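PPR (PDB 1MZU) probably acts as a light-sensing histidine kinase, whose N-terminal photoactive yellow protein domain of PAS fold carries a 4'-hydroxycinnamic acid chromophore. Local coordinates at residues Gly64-Phe67 with Phe68-Val71. Residues are numbered along the deposited sequence; the frame is centred on the assembly and turned at random.
Sequences GRNF and FTEV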
# COMPACT_ATOMS: atom_id res chain seq x y z
N GLY A 64 11.88 -3.45 0.18
CA GLY A 64 12.92 -3.30 1.19
C GLY A 64 12.90 -1.90 1.78
O GLY A 64 13.47 -1.66 2.85
N ARG A 65 12.23 -0.98 1.09
CA ARG A 65 12.11 0.41 1.54
C ARG A 65 10.78 0.65 2.26
O ARG A 65 9.82 -0.11 2.07
CB ARG A 65 12.23 1.35 0.33
CG ARG A 65 13.59 2.01 0.12
CD ARG A 65 14.72 1.02 -0.20
NE ARG A 65 15.92 1.70 -0.69
CZ ARG A 65 16.85 2.26 0.09
NH1 ARG A 65 16.75 2.23 1.41
NH2 ARG A 65 17.90 2.86 -0.48
N ASN A 66 10.73 1.69 3.08
CA ASN A 66 9.54 2.06 3.83
C ASN A 66 8.52 2.81 2.97
O ASN A 66 8.85 3.83 2.34
CB ASN A 66 9.92 2.89 5.06
CG ASN A 66 8.80 2.98 6.11
OD1 ASN A 66 7.77 3.63 5.89
ND2 ASN A 66 9.02 2.37 7.26
N PHE A 67 7.28 2.30 2.95
CA PHE A 67 6.16 2.87 2.18
C PHE A 67 5.81 4.29 2.61
O PHE A 67 5.67 5.16 1.77
CB PHE A 67 4.91 1.96 2.29
CG PHE A 67 3.73 2.40 1.44
CD1 PHE A 67 3.78 2.31 0.03
CD2 PHE A 67 2.58 2.94 2.03
CE1 PHE A 67 2.69 2.74 -0.77
CE2 PHE A 67 1.47 3.38 1.23
CZ PHE A 67 1.54 3.28 -0.17
N PHE A 68 5.70 4.52 3.92
CA PHE A 68 5.31 5.83 4.44
C PHE A 68 6.38 6.91 4.55
O PHE A 68 6.11 8.07 4.23
CB PHE A 68 4.58 5.66 5.78
CG PHE A 68 3.43 4.70 5.72
CD1 PHE A 68 2.20 5.08 5.14
CD2 PHE A 68 3.58 3.38 6.18
CE1 PHE A 68 1.12 4.16 5.02
CE2 PHE A 68 2.51 2.43 6.06
CZ PHE A 68 1.28 2.82 5.48
N THR A 69 7.59 6.52 4.94
CA THR A 69 8.68 7.48 5.09
C THR A 69 9.52 7.73 3.85
O THR A 69 10.05 8.82 3.71
CB THR A 69 9.64 7.11 6.25
OG1 THR A 69 10.29 5.88 5.96
CG2 THR A 69 8.87 7.00 7.57
N GLU A 70 9.63 6.72 2.98
CA GLU A 70 10.44 6.79 1.76
C GLU A 70 9.75 6.77 0.40
O GLU A 70 9.89 7.72 -0.37
CB GLU A 70 11.54 5.71 1.77
CG GLU A 70 12.51 5.78 2.96
CD GLU A 70 13.43 4.57 3.08
OE1 GLU A 70 12.92 3.44 3.28
OE2 GLU A 70 14.66 4.75 2.99
N VAL A 71 8.99 5.70 0.10
CA VAL A 71 8.31 5.55 -1.20
C VAL A 71 7.09 6.42 -1.44
O VAL A 71 6.96 7.01 -2.51
CB VAL A 71 7.91 4.05 -1.50
CG1 VAL A 71 7.41 3.89 -2.95
CG2 VAL A 71 9.10 3.13 -1.27
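The ring of F67 sets its edge on one face of F68, in a T-shaped pair with planes at 86°. F67 CD2 makes the closest touch, 3.5 Å from F68 CE1 and offset toward the rim of that face. F67 holds CG anti to its backbone N (chi1 -175°) while F68 keeps CG beside its own, which brings the two consecutive rings together. Both also pack on F80 of helix 78-89, and F67 approaches the chromophore.

N66 is the N-cap of helix 67-71. Its OD1 accepts from T69 N at 3.0 Å, a bond that reaches it from above the amide plane, and weakly from F68 N; ND2 donates to S41 O. In return E70 OE1, one turn on, takes the N-H of N66 at 2.8 Å through its anti lone pair, nearly straight at 173°. N66 O collects both V71 N (2.9 Å) and E70 N (3.1 Å), the former closing the wider pi-type turn. With an alanine here in place of N66, OD1 and ND2 go; the T69 and F68 amides would probably lose their cap and S41 O the ND2 hydrogen bond. E70 OE2 lies 3.6 Å from R65 NH1, well out of the guanidinium plane, so this long salt bridge is charge attraction alone. The carboxylate thus joins a directional backbone bond to a diffuse ionic one, fastening the start of a helix whose V71 lines the chromophore pocket.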